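Local coordinates for thin, isoform D (PDB 6XG7), which is probably a RING-type ubiquitin-protein transferase of fly muscle, the chain here being its NHL-repeat beta-propeller, a domain class that commonly binds partner molecules, at residues A[100-108]-A[118-126]; A[154-163]-A[186-194]. One frame throughout, in Å; residues are numbered along the deposited sequence. Where two conformers were deposited one is given.

Interaction 1: residues A[100-108]-A[118-126]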
ATOM      1  N   VAL A 100      -6.948   0.061   6.551  1.00 10.90           N
ATOM      2  CA  VAL A 100      -7.863   0.156   7.678  1.00 10.90           C
ATOM      3  C   VAL A 100      -8.513   1.526   7.614  1.00 11.35           C
ATOM      4  O   VAL A 100      -7.819   2.534   7.479  1.00 13.17           O
ATOM      5  CB  VAL A 100      -7.160  -0.074   9.030  1.00 12.89           C
ATOM      6  CG1 VAL A 100      -8.203  -0.065  10.149  1.00 14.52           C
ATOM      7  CG2 VAL A 100      -6.391  -1.385   9.033  1.00 14.52           C
ATOM      8  N   ASN A 101      -9.843   1.567   7.723  1.00 12.00           N
ATOM      9  CA  ASN A 101     -10.539   2.834   7.593  1.00 12.45           C
ATOM     10  C   ASN A 101     -10.765   3.504   8.952  1.00 14.76           C
ATOM     11  O   ASN A 101     -10.323   3.036  10.004  1.00 14.79           O
ATOM     12  CB  ASN A 101     -11.821   2.687   6.773  1.00 14.33           C
ATOM     13  CG  ASN A 101     -12.951   2.027   7.528  1.00 14.28           C
ATOM     14  OD1 ASN A 101     -12.877   1.752   8.732  1.00 14.34           O
ATOM     15  ND2 ASN A 101     -14.043   1.802   6.817  1.00 15.10           N
ATOM     16  N   ARG A 102     -11.484   4.628   8.913  1.00 15.72           N
ATOM     17  CA  ARG A 102     -11.651   5.486  10.075  1.00 18.36           C
ATOM     18  C   ARG A 102     -12.433   4.834  11.209  1.00 18.92           C
ATOM     19  O   ARG A 102     -12.354   5.307  12.341  1.00 21.78           O
ATOM     20  CB  ARG A 102     -12.365   6.776   9.655  1.00 20.66           C
ATOM     21  N   ILE A 103     -13.192   3.780  10.946  1.00 16.88           N
ATOM     22  CA  ILE A 103     -13.934   3.077  11.987  1.00 17.24           C
ATOM     23  C   ILE A 103     -13.373   1.677  12.235  1.00 17.44           C
ATOM     24  O   ILE A 103     -14.062   0.809  12.798  1.00 19.74           O
ATOM     25  CB  ILE A 103     -15.444   3.062  11.706  1.00 19.50           C
ATOM     26  CG1 ILE A 103     -15.743   2.502  10.309  1.00 20.03           C
ATOM     27  CG2 ILE A 103     -16.011   4.463  11.879  1.00 22.46           C
ATOM     28  CD1 ILE A 103     -17.191   2.104  10.122  1.00 21.30           C
ATOM     29  N   GLY A 104     -12.134   1.438  11.815  1.00 16.74           N
ATOM     30  CA  GLY A 104     -11.459   0.202  12.143  1.00 16.33           C
ATOM     31  C   GLY A 104     -11.750  -0.965  11.225  1.00 15.64           C
ATOM     32  O   GLY A 104     -11.284  -2.079  11.499  1.00 15.76           O
ATOM     33  N   GLN A 105     -12.486  -0.759  10.141  1.00 14.77           N
ATOM     34  CA  GLN A 105     -12.756  -1.851   9.218  1.00 14.56           C
ATOM     35  C   GLN A 105     -11.530  -2.133   8.365  1.00 11.98           C
ATOM     36  O   GLN A 105     -10.764  -1.232   8.036  1.00 12.30           O
ATOM     37  CB  GLN A 105     -13.941  -1.502   8.315  1.00 16.44           C
ATOM     38  CG  GLN A 105     -15.235  -1.312   9.100  1.00 18.18           C
ATOM     39  CD  GLN A 105     -16.394  -0.847   8.258  1.00 20.89           C
ATOM     40  OE1 GLN A 105     -16.229  -0.168   7.243  1.00 22.36           O
ATOM     41  NE2 GLN A 105     -17.593  -1.192   8.702  1.00 23.12           N
ATOM     42  N   TYR A 106     -11.351  -3.407   8.028  1.00 11.64           N
ATOM     43  CA  TYR A 106     -10.294  -3.845   7.125  1.00 11.64           C
ATOM     44  C   TYR A 106     -10.825  -3.879   5.700  1.00 11.07           C
ATOM     45  O   TYR A 106     -11.889  -4.452   5.439  1.00 12.74           O
ATOM     46  CB  TYR A 106      -9.785  -5.234   7.516  1.00 11.79           C
ATOM     47  CG  TYR A 106      -9.151  -5.277   8.881  1.00 11.78           C
ATOM     48  CD1 TYR A 106      -7.819  -4.991   9.041  1.00 12.18           C
ATOM     49  CD2 TYR A 106      -9.894  -5.569  10.014  1.00 13.87           C
ATOM     50  CE1 TYR A 106      -7.228  -5.005  10.294  1.00 12.93           C
ATOM     51  CE2 TYR A 106      -9.316  -5.581  11.271  1.00 13.69           C
ATOM     52  CZ  TYR A 106      -7.975  -5.304  11.408  1.00 13.34           C
ATOM     53  OH  TYR A 106      -7.361  -5.289  12.642  1.00 17.11           O
ATOM     54  N   ILE A 107     -10.087  -3.264   4.791  1.00 10.42           N
ATOM     55  CA  ILE A 107     -10.415  -3.234   3.371  1.00 10.62           C
ATOM     56  C   ILE A 107      -9.312  -4.002   2.655  1.00  9.62           C
ATOM     57  O   ILE A 107      -8.141  -3.612   2.724  1.00 10.49           O
ATOM     58  CB  ILE A 107     -10.482  -1.796   2.831  1.00 11.72           C
ATOM     59  CG1 ILE A 107     -11.181  -0.835   3.808  1.00 18.59           C
ATOM     60  CG2 ILE A 107     -11.064  -1.791   1.429  1.00 12.71           C
ATOM     61  CD1 ILE A 107     -12.582  -1.179   4.124  1.00 20.24           C
ATOM     62  N   ILE A 108      -9.682  -5.066   1.938  1.00 10.41           N
ATOM     63  CA  ILE A 108      -8.715  -5.973   1.321  1.00 10.81           C
ATOM     64  C   ILE A 108      -8.930  -6.009  -0.183  1.00 10.17           C
ATOM     65  O   ILE A 108     -10.057  -6.224  -0.657  1.00 11.03           O
ATOM     66  CB  ILE A 108      -8.836  -7.401   1.888  1.00 13.14           C
ATOM     67  CG1 ILE A 108      -8.198  -7.518   3.272  1.00 18.54           C
ATOM     68  CG2 ILE A 108      -8.128  -8.412   0.976  1.00 14.82           C
ATOM     69  CD1 ILE A 108      -8.955  -6.939   4.328  1.00 21.40           C
ATOM     70  N   VAL A 118     -14.653  -6.074   2.613  1.00 11.32           N
ATOM     71  CA  VAL A 118     -14.692  -5.253   3.809  1.00 11.41           C
ATOM     72  C   VAL A 118     -15.021  -6.154   4.989  1.00 12.59           C
ATOM     73  O   VAL A 118     -16.015  -6.888   4.963  1.00 12.32           O
ATOM     74  CB  VAL A 118     -15.727  -4.122   3.684  1.00 13.50           C
ATOM     75  CG1 VAL A 118     -15.714  -3.267   4.924  1.00 14.37           C
ATOM     76  CG2 VAL A 118     -15.497  -3.292   2.436  1.00 14.92           C
ATOM     77  N   LEU A 119     -14.193  -6.092   6.024  1.00 12.87           N
ATOM     78  CA  LEU A 119     -14.381  -6.870   7.238  1.00 14.17           C
ATOM     79  C   LEU A 119     -14.452  -5.919   8.423  1.00 15.55           C
ATOM     80  O   LEU A 119     -13.868  -4.839   8.400  1.00 16.56           O
ATOM     81  CB  LEU A 119     -13.249  -7.886   7.397  1.00 17.19           C
ATOM     82  CG  LEU A 119     -13.079  -8.837   6.194  1.00 21.36           C
ATOM     83  CD1 LEU A 119     -11.912  -8.375   5.334  1.00 24.07           C
ATOM     84  CD2 LEU A 119     -12.893 -10.279   6.638  1.00 24.49           C
ATOM     85  N   ASP A 120     -15.201  -6.310   9.444  1.00 17.10           N
ATOM     86  CA  ASP A 120     -15.370  -5.419  10.584  1.00 18.52           C
ATOM     87  C   ASP A 120     -14.081  -5.386  11.400  1.00 20.04           C
ATOM     88  O   ASP A 120     -13.110  -6.074  11.051  1.00 20.02           O
ATOM     89  CB  ASP A 120     -16.644  -5.757  11.373  1.00 19.65           C
ATOM     90  CG  ASP A 120     -16.492  -6.918  12.335  1.00 21.04           C
ATOM     91  OD1 ASP A 120     -15.390  -7.473  12.505  1.00 20.34           O
ATOM     92  OD2 ASP A 120     -17.531  -7.272  12.941  1.00 21.48           O
ATOM     93  N   PRO A 121     -14.003  -4.548  12.441  1.00 21.00           N
ATOM     94  CA  PRO A 121     -12.736  -4.393  13.171  1.00 21.35           C
ATOM     95  C   PRO A 121     -12.268  -5.652  13.864  1.00 22.65           C
ATOM     96  O   PRO A 121     -11.120  -5.689  14.319  1.00 24.12           O
ATOM     97  CB  PRO A 121     -13.046  -3.283  14.190  1.00 21.62           C
ATOM     98  CG  PRO A 121     -14.174  -2.530  13.588  1.00 22.88           C
ATOM     99  CD  PRO A 121     -15.006  -3.564  12.880  1.00 21.28           C
ATOM    100  N   GLN A 122     -13.129  -6.662  13.990  1.00 23.47           N
ATOM    101  CA  GLN A 122     -12.769  -7.956  14.550  1.00 22.79           C
ATOM    102  C   GLN A 122     -12.388  -8.961  13.471  1.00 21.53           C
ATOM    103  O   GLN A 122     -12.103 -10.117  13.792  1.00 24.27           O
ATOM    104  CB  GLN A 122     -13.938  -8.520  15.377  1.00 24.01           C
ATOM    105  CG  GLN A 122     -14.672  -7.480  16.239  1.00 27.50           C
ATOM    106  CD  GLN A 122     -13.732  -6.658  17.122  1.00 29.81           C
ATOM    107  OE1 GLN A 122     -12.654  -7.122  17.505  1.00 31.29           O
ATOM    108  NE2 GLN A 122     -14.130  -5.418  17.431  1.00 29.18           N
ATOM    109  N   GLY A 123     -12.396  -8.562  12.204  1.00 20.00           N
ATOM    110  CA  GLY A 123     -12.100  -9.487  11.136  1.00 19.39           C
ATOM    111  C   GLY A 123     -13.281 -10.260  10.601  1.00 20.75           C
ATOM    112  O   GLY A 123     -13.077 -11.232   9.872  1.00 21.50           O
ATOM    113  N   ARG A 124     -14.505  -9.859  10.934  1.00 19.32           N
ATOM    114  CA  ARG A 124     -15.715 -10.545  10.495  1.00 18.57           C
ATOM    115  C   ARG A 124     -16.161  -9.982   9.152  1.00 16.78           C
ATOM    116  O   ARG A 124     -16.309  -8.770   9.003  1.00 17.09           O
ATOM    117  CB  ARG A 124     -16.803 -10.315  11.546  1.00 19.56           C
ATOM    118  CG  ARG A 124     -18.035 -11.187  11.448  1.00 22.03           C
ATOM    119  CD  ARG A 124     -19.070 -10.698  12.467  1.00 24.34           C
ATOM    120  NE  ARG A 124     -20.195 -11.615  12.605  1.00 26.70           N
ATOM    121  CZ  ARG A 124     -20.183 -12.703  13.370  1.00 27.47           C
ATOM    122  NH1 ARG A 124     -19.104 -13.015  14.083  1.00 29.01           N
ATOM    123  NH2 ARG A 124     -21.258 -13.468  13.440  1.00 29.72           N
ATOM    124  N   PHE A 125     -16.396 -10.862   8.185  1.00 16.61           N
ATOM    125  CA  PHE A 125     -16.774 -10.413   6.855  1.00 15.24           C
ATOM    126  C   PHE A 125     -18.056  -9.596   6.900  1.00 14.76           C
ATOM    127  O   PHE A 125     -19.040  -9.981   7.546  1.00 16.35           O
ATOM    128  CB  PHE A 125     -16.953 -11.624   5.939  1.00 15.38           C
ATOM    129  CG  PHE A 125     -17.573 -11.296   4.601  1.00 15.72           C
ATOM    130  CD1 PHE A 125     -18.956 -11.315   4.426  1.00 15.87           C
ATOM    131  CD2 PHE A 125     -16.770 -10.981   3.520  1.00 15.50           C
ATOM    132  CE1 PHE A 125     -19.523 -11.015   3.186  1.00 16.70           C
ATOM    133  CE2 PHE A 125     -17.324 -10.681   2.280  1.00 16.85           C
ATOM    134  CZ  PHE A 125     -18.696 -10.698   2.113  1.00 16.67           C
ATOM    135  N   LEU A 126     -18.038  -8.459   6.214  1.00 13.75           N
ATOM    136  CA  LEU A 126     -19.214  -7.619   6.053  1.00 14.48           C
ATOM    137  C   LEU A 126     -19.722  -7.611   4.622  1.00 14.76           C
ATOM    138  O   LEU A 126     -20.929  -7.741   4.400  1.00 16.13           O
ATOM    139  CB  LEU A 126     -18.911  -6.180   6.490  1.00 15.93           C
ATOM    140  CG  LEU A 126     -18.592  -5.998   7.968  1.00 17.51           C
ATOM    141  CD1 LEU A 126     -18.194  -4.545   8.192  1.00 19.46           C
ATOM    142  CD2 LEU A 126     -19.761  -6.415   8.848  1.00 21.29           C
TER
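Y106 and L119 form an antiparallel hydrogen-bonded pair, each backbone giving one bond and taking one. The bond from L119 N to Y106 O (2.9 Å) is nearly straight and lies in the carbonyl plane, whereas the return bond from Y106 N to L119 O is more bent. The first torsion of Y106 (chi1 -63°, CG anti to the carbonyl carbon) turns the ring edge to the turn D120-G123 that follows L119: CD2 lies 3.4 Å from D120 O and CE2 meets P121 O, both near the ring plane. On the same face, I108 CD1 presses on L119 CD1 at 3.4 Å, tighter than usual van der Waals contact. The face carrying I107 and V118 is joined by ordinary contact, I107 CD1 to V118 CG1 at 3.8 Å, the side chains running alongside each other. Q105 stretches out across V118 and brings NE2 to 3.4 Å from L126 CD1, while P121 lays its ring against the carbonyls of I103 and G104.

Two Asx turns shape the loops behind. N101 OD1 accepts from I103 N and Q105 N on opposite faces of its amide, and N101 ND2 returns a bond to Q105 OE1 (3.0 Å), steadying that extended side chain. D120 OD1 likewise takes Q122 N and R124 N from opposite faces of the carboxylate. Further out, F82 meets the Y106 ring edge-to-face and V145 packs on I107, so both hairpin faces lie against neighbouring propeller blades. The chemistry implies a division of labour: backbone bonds set the strand register, apolar groups fill the faces, and one side-chain oxygen organises each turn.

Interaction 2: residues A[154-163]-A[186-194]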
ATOM      1  N   TYR A 154     -10.512   3.762  -2.411  1.00 10.49           N
ATOM      2  CA  TYR A 154      -9.790   4.028  -3.647  1.00  9.91           C
ATOM      3  C   TYR A 154      -8.950   2.802  -3.970  1.00  9.19           C
ATOM      4  O   TYR A 154      -8.159   2.359  -3.128  1.00 10.73           O
ATOM      5  CB  TYR A 154      -8.862   5.245  -3.491  1.00 10.35           C
ATOM      6  CG  TYR A 154      -9.546   6.545  -3.120  1.00 11.79           C
ATOM      7  CD1 TYR A 154     -10.058   6.747  -1.842  1.00 11.78           C
ATOM      8  CD2 TYR A 154      -9.690   7.565  -4.045  1.00 13.21           C
ATOM      9  CE1 TYR A 154     -10.691   7.912  -1.494  1.00 13.93           C
ATOM     10  CE2 TYR A 154     -10.335   8.742  -3.710  1.00 14.10           C
ATOM     11  CZ  TYR A 154     -10.823   8.910  -2.429  1.00 14.60           C
ATOM     12  OH  TYR A 154     -11.458  10.097  -2.112  1.00 17.34           O
ATOM     13  N   VAL A 155      -9.112   2.271  -5.181  1.00  9.60           N
ATOM     14  CA  VAL A 155      -8.524   1.001  -5.590  1.00  9.78           C
ATOM     15  C   VAL A 155      -7.649   1.208  -6.818  1.00  9.99           C
ATOM     16  O   VAL A 155      -8.091   1.783  -7.818  1.00 10.51           O
ATOM     17  CB  VAL A 155      -9.611  -0.032  -5.942  1.00 10.90           C
ATOM     18  CG1 VAL A 155      -8.967  -1.363  -6.384  1.00 12.82           C
ATOM     19  CG2 VAL A 155     -10.543  -0.244  -4.793  1.00 10.85           C
ATOM     20  N   CYS A 156      -6.439   0.754  -6.702  1.00 10.50           N
ATOM     21  CA  CYS A 156      -5.567   0.585  -7.933  0.59 10.21           C
ATOM     22  C   CYS A 156      -5.894  -0.701  -8.752  1.00  9.61           C
ATOM     23  O   CYS A 156      -5.725  -1.846  -8.305  1.00 10.66           O
ATOM     24  CB  CYS A 156      -4.101   0.460  -7.545  0.59 12.77           C
ATOM     25  SG  CYS A 156      -3.350   1.985  -7.080  0.59 13.66           S
ATOM     26  N   ASP A 157      -6.553  -0.472  -9.864  1.00  9.98           N
ATOM     27  CA  ASP A 157      -7.095  -1.553 -10.691  1.00 10.47           C
ATOM     28  C   ASP A 157      -6.033  -1.796 -11.755  1.00 10.89           C
ATOM     29  O   ASP A 157      -6.058  -1.209 -12.838  1.00 11.56           O
ATOM     30  CB  ASP A 157      -8.418  -1.060 -11.271  1.00 10.74           C
ATOM     31  CG  ASP A 157      -9.128  -2.091 -12.095  1.00 10.81           C
ATOM     32  OD1 ASP A 157      -8.631  -3.230 -12.187  1.00 11.70           O
ATOM     33  OD2 ASP A 157     -10.197  -1.737 -12.643  1.00 11.69           O
ATOM     34  N   LYS A 158      -5.073  -2.659 -11.414  1.00 10.24           N
ATOM     35  CA  LYS A 158      -3.751  -2.611 -12.033  1.00 10.68           C
ATOM     36  C   LYS A 158      -3.817  -2.818 -13.541  1.00 12.28           C
ATOM     37  O   LYS A 158      -3.275  -2.014 -14.308  1.00 13.25           O
ATOM     38  CB  LYS A 158      -2.841  -3.655 -11.383  1.00 12.11           C
ATOM     39  CG  LYS A 158      -1.444  -3.653 -11.962  1.00 14.81           C
ATOM     40  CD  LYS A 158      -0.529  -4.600 -11.223  1.00 18.37           C
ATOM     41  CE  LYS A 158      -0.732  -6.056 -11.613  1.00 23.98           C
ATOM     42  NZ  LYS A 158      -0.101  -6.425 -12.922  1.00 27.13           N
ATOM     43  N   GLU A 159      -4.431  -3.911 -13.988  1.00 11.67           N
ATOM     44  CA  GLU A 159      -4.413  -4.209 -15.419  1.00 12.42           C
ATOM     45  C   GLU A 159      -5.459  -3.426 -16.200  1.00 13.57           C
ATOM     46  O   GLU A 159      -5.475  -3.512 -17.428  1.00 15.23           O
ATOM     47  CB  GLU A 159      -4.503  -5.716 -15.670  1.00 14.23           C
ATOM     48  CG  GLU A 159      -3.200  -6.431 -15.376  1.00 20.35           C
ATOM     49  CD  GLU A 159      -2.035  -5.828 -16.121  1.00 26.44           C
ATOM     50  OE1 GLU A 159      -2.123  -5.713 -17.362  1.00 25.25           O
ATOM     51  OE2 GLU A 159      -1.064  -5.418 -15.440  1.00 30.26           O
ATOM     52  N   ASN A 160      -6.309  -2.651 -15.533  1.00 12.25           N
ATOM     53  CA  ASN A 160      -7.144  -1.681 -16.228  1.00 12.78           C
ATOM     54  C   ASN A 160      -6.540  -0.279 -16.207  1.00 12.80           C
ATOM     55  O   ASN A 160      -7.174   0.666 -16.680  1.00 13.16           O
ATOM     56  CB  ASN A 160      -8.559  -1.668 -15.647  1.00 12.67           C
ATOM     57  CG  ASN A 160      -9.334  -2.932 -15.961  1.00 13.30           C
ATOM     58  OD1 ASN A 160      -9.102  -3.597 -16.972  1.00 15.43           O
ATOM     59  ND2 ASN A 160     -10.258  -3.275 -15.081  1.00 12.50           N
ATOM     60  N   HIS A 161      -5.326  -0.131 -15.673  1.00 12.83           N
ATOM     61  CA  HIS A 161      -4.561   1.118 -15.695  0.53 12.35           C
ATOM     62  C   HIS A 161      -5.379   2.297 -15.167  1.00 11.67           C
ATOM     63  O   HIS A 161      -5.381   3.401 -15.709  1.00 12.04           O
ATOM     64  CB  HIS A 161      -3.969   1.363 -17.080  0.53 15.87           C
ATOM     65  CG  HIS A 161      -3.214   0.177 -17.602  0.53 19.09           C
ATOM     66  ND1 HIS A 161      -2.051  -0.279 -17.016  0.53 19.28           N
ATOM     67  CD2 HIS A 161      -3.477  -0.671 -18.625  0.53 21.15           C
ATOM     68  CE1 HIS A 161      -1.620  -1.342 -17.669  0.53 21.02           C
ATOM     69  NE2 HIS A 161      -2.470  -1.604 -18.647  0.53 22.35           N
ATOM     70  N   ARG A 162      -6.043   2.065 -14.038  1.00 10.21           N
ATOM     71  CA  ARG A 162      -6.938   3.078 -13.509  1.00 10.53           C
ATOM     72  C   ARG A 162      -7.074   2.953 -12.001  1.00  9.99           C
ATOM     73  O   ARG A 162      -6.763   1.922 -11.397  1.00 11.02           O
ATOM     74  CB  ARG A 162      -8.320   2.985 -14.161  1.00 10.25           C
ATOM     75  CG  ARG A 162      -9.083   1.718 -13.790  1.00 10.57           C
ATOM     76  CD  ARG A 162     -10.303   1.550 -14.656  1.00 11.40           C
ATOM     77  NE  ARG A 162     -11.082   0.376 -14.304  1.00 11.62           N
ATOM     78  CZ  ARG A 162     -12.189   0.031 -14.951  1.00 11.87           C
ATOM     79  NH1 ARG A 162     -12.631   0.803 -15.938  1.00 13.72           N
ATOM     80  NH2 ARG A 162     -12.881  -1.033 -14.605  1.00 12.01           N
ATOM     81  N   VAL A 163      -7.591   4.021 -11.413  1.00  9.90           N
ATOM     82  CA  VAL A 163      -8.065   4.056 -10.042  1.00  9.91           C
ATOM     83  C   VAL A 163      -9.579   4.097 -10.098  1.00  8.99           C
ATOM     84  O   VAL A 163     -10.156   4.870 -10.869  1.00 10.74           O
ATOM     85  CB  VAL A 163      -7.515   5.302  -9.321  1.00 11.75           C
ATOM     86  CG1 VAL A 163      -8.123   5.440  -7.947  1.00 12.20           C
ATOM     87  CG2 VAL A 163      -6.013   5.234  -9.227  1.00 12.34           C
ATOM     88  N   LEU A 186      -1.443   5.848 -16.752  1.00 13.67           N
ATOM     89  CA  LEU A 186      -0.816   4.937 -15.811  1.00 12.66           C
ATOM     90  C   LEU A 186      -0.436   3.647 -16.515  1.00 13.37           C
ATOM     91  O   LEU A 186      -1.118   3.208 -17.445  1.00 15.79           O
ATOM     92  CB  LEU A 186      -1.799   4.595 -14.681  1.00 13.13           C
ATOM     93  CG  LEU A 186      -2.331   5.760 -13.836  1.00 12.58           C
ATOM     94  CD1 LEU A 186      -3.537   5.316 -12.995  1.00 12.52           C
ATOM     95  CD2 LEU A 186      -1.199   6.292 -12.955  1.00 13.19           C
ATOM     96  N   GLU A 187       0.668   3.042 -16.069  1.00 13.00           N
ATOM     97  CA  GLU A 187       1.124   1.750 -16.578  1.00 12.97           C
ATOM     98  C   GLU A 187       1.392   0.844 -15.387  1.00 13.39           C
ATOM     99  O   GLU A 187       2.387   1.032 -14.680  1.00 13.74           O
ATOM    100  CB  GLU A 187       2.378   1.898 -17.441  1.00 14.03           C
ATOM    101  CG  GLU A 187       2.119   2.465 -18.803  1.00 17.69           C
ATOM    102  CD  GLU A 187       1.390   1.489 -19.702  1.00 21.64           C
ATOM    103  OE1 GLU A 187       1.363   0.267 -19.411  1.00 21.24           O
ATOM    104  OE2 GLU A 187       0.832   1.953 -20.709  1.00 27.99           O
ATOM    105  N   HIS A 188       0.497  -0.117 -15.168  1.00 15.25           N
ATOM    106  CA  HIS A 188       0.656  -1.081 -14.083  0.52 16.50           C
ATOM    107  C   HIS A 188       0.748  -0.384 -12.728  1.00 15.31           C
ATOM    108  O   HIS A 188       1.699  -0.645 -11.978  1.00 17.19           O
ATOM    109  CB  HIS A 188       1.929  -1.924 -14.249  0.52 18.11           C
ATOM    110  CG  HIS A 188       1.923  -2.843 -15.431  0.52 19.55           C
ATOM    111  ND1 HIS A 188       2.300  -4.167 -15.343  0.52 19.84           N
ATOM    112  CD2 HIS A 188       1.617  -2.626 -16.731  0.52 19.98           C
ATOM    113  CE1 HIS A 188       2.214  -4.729 -16.535  0.52 21.06           C
ATOM    114  NE2 HIS A 188       1.803  -3.816 -17.396  0.52 21.38           N
ATOM    115  N   PRO A 189      -0.191   0.490 -12.374  1.00 14.51           N
ATOM    116  CA  PRO A 189      -0.150   1.108 -11.050  1.00 14.89           C
ATOM    117  C   PRO A 189      -0.383   0.042  -9.991  1.00 14.03           C
ATOM    118  O   PRO A 189      -1.220  -0.850 -10.157  1.00 15.56           O
ATOM    119  CB  PRO A 189      -1.309   2.106 -11.102  1.00 16.37           C
ATOM    120  CG  PRO A 189      -2.310   1.423 -12.031  1.00 15.77           C
ATOM    121  CD  PRO A 189      -1.447   0.793 -13.090  1.00 16.02           C
ATOM    122  N   HIS A 190       0.371   0.133  -8.895  1.00 12.99           N
ATOM    123  CA  HIS A 190       0.293  -0.857  -7.828  1.00 11.73           C
ATOM    124  C   HIS A 190      -0.314  -0.321  -6.537  1.00 11.90           C
ATOM    125  O   HIS A 190      -1.258  -0.913  -6.032  1.00 15.26           O
ATOM    126  CB  HIS A 190       1.667  -1.480  -7.537  1.00 14.64           C
ATOM    127  CG  HIS A 190       2.097  -2.502  -8.540  1.00 15.02           C
ATOM    128  ND1 HIS A 190       2.560  -2.161  -9.788  1.00 17.23           N
ATOM    129  CD2 HIS A 190       2.116  -3.854  -8.491  1.00 16.00           C
ATOM    130  CE1 HIS A 190       2.871  -3.258 -10.461  1.00 17.10           C
ATOM    131  NE2 HIS A 190       2.613  -4.300  -9.692  1.00 16.68           N
ATOM    132  N   TYR A 191       0.238   0.730  -5.948  1.00 10.04           N
ATOM    133  CA  TYR A 191      -0.190   1.170  -4.632  1.00  9.75           C
ATOM    134  C   TYR A 191      -0.668   2.614  -4.655  1.00 10.53           C
ATOM    135  O   TYR A 191      -0.470   3.358  -5.626  1.00 10.71           O
ATOM    136  CB  TYR A 191       0.929   0.946  -3.606  1.00 10.67           C
ATOM    137  CG  TYR A 191       1.214  -0.511  -3.314  1.00 10.40           C
ATOM    138  CD1 TYR A 191       0.496  -1.197  -2.346  1.00 11.15           C
ATOM    139  CD2 TYR A 191       2.219  -1.206  -3.992  1.00 11.19           C
ATOM    140  CE1 TYR A 191       0.760  -2.527  -2.061  1.00 13.12           C
ATOM    141  CE2 TYR A 191       2.487  -2.547  -3.713  1.00 12.56           C
ATOM    142  CZ  TYR A 191       1.756  -3.198  -2.742  1.00 13.88           C
ATOM    143  OH  TYR A 191       1.998  -4.522  -2.431  1.00 15.18           O
ATOM    144  N   ILE A 192      -1.333   2.995  -3.563  1.00 10.14           N
ATOM    145  CA  ILE A 192      -2.102   4.230  -3.523  1.00  9.89           C
ATOM    146  C   ILE A 192      -2.203   4.743  -2.095  1.00 10.09           C
ATOM    147  O   ILE A 192      -2.246   3.978  -1.127  1.00 11.59           O
ATOM    148  CB  ILE A 192      -3.497   3.992  -4.169  1.00 10.81           C
ATOM    149  CG1 ILE A 192      -4.308   5.276  -4.325  1.00 13.08           C
ATOM    150  CG2 ILE A 192      -4.284   2.927  -3.382  1.00 11.78           C
ATOM    151  CD1 ILE A 192      -5.485   5.054  -5.277  1.00 13.89           C
ATOM    152  N   ALA A 193      -2.290   6.063  -1.968  1.00 10.30           N
ATOM    153  CA  ALA A 193      -2.493   6.731  -0.691  1.00 11.82           C
ATOM    154  C   ALA A 193      -3.306   7.988  -0.960  1.00 11.25           C
ATOM    155  O   ALA A 193      -3.258   8.545  -2.053  1.00 13.32           O
ATOM    156  CB  ALA A 193      -1.165   7.096  -0.025  1.00 13.00           C
ATOM    157  N   VAL A 194      -4.064   8.426   0.030  1.00 10.88           N
ATOM    158  CA  VAL A 194      -4.850   9.650  -0.075  1.00 12.05           C
ATOM    159  C   VAL A 194      -4.500  10.548   1.106  1.00 12.62           C
ATOM    160  O   VAL A 194      -4.572  10.121   2.264  1.00 14.77           O
ATOM    161  CB  VAL A 194      -6.364   9.370  -0.127  1.00 13.44           C
ATOM    162  CG1 VAL A 194      -7.143  10.673  -0.209  1.00 16.03           C
ATOM    163  CG2 VAL A 194      -6.707   8.522  -1.326  1.00 16.81           C
TER
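H161 and H188 supply the direct hydrogen bond across the contact: in the conformers given, H188 N points almost perfectly straight at H161 ND1 (3.2 Å, 179° at the hydrogen), in the plane of the imidazole, which is consistent with ND1 acting as acceptor, without its proton. The two rings are oblique, neither stacked nor edge-to-face.

Charged and polar groups continue beside them. E159 OE2 hangs 3.5 Å over one face of this H188 ring, offset toward its rim, and also takes the salt bridge from K158 NZ (2.9 Å). The lysine leaves its backbone with CG anti to N (chi1 -179°) and stays extended at the second torsion, which carries CD over a face of H190, a CH-pi contact 3.8 Å from the ring centroid; bends at the last two torsions then turn NZ to E159 OE2. With an alanine here, the E159 carboxylate would probably lose its charged mate and the H190 face the methylene lying on it. H190 ND1 is bonded to S205, and its ring meets W143 edge-to-face.

The segments come from successive NHL repeats, strand 154-157 in one blade of the beta-propeller and strand 189-194 in the next, facing each other at 6.4 Å between axes and 163° between directions. Within the first, H161 and R162 both face D157 in a G1 beta bulge.

Apolar packing fills the interface between them. I192 reaches V163 tip to tip, CD1 to CG1 at 3.8 Å, and its CB touches C156 SG in the conformer given. Over the centre of the Y154 ring sits V194 CG2, while the tyrosine OH bonds to D148.

Interaction 1 lies within one sheet, joining the neighbouring strands of hairpin 106-119 and their turns; interaction 2 joins two successive blades, with no backbone-to-backbone bond across it. The first is partly buried, its turns reaching the surface, and its centre lies about 16 Å from the centre of the chain. The second is a buried contact, about 11 Å from that centre, built from side chains packing on one another and on the facing backbone, with histidines and a lysine-glutamate pair at one end and aliphatic packing at the other. Their centres are about 21 Å apart and they do not touch, though V145 and T147, on strand 142-147, touch I107, and T146 of that strand packs on I192 and V194.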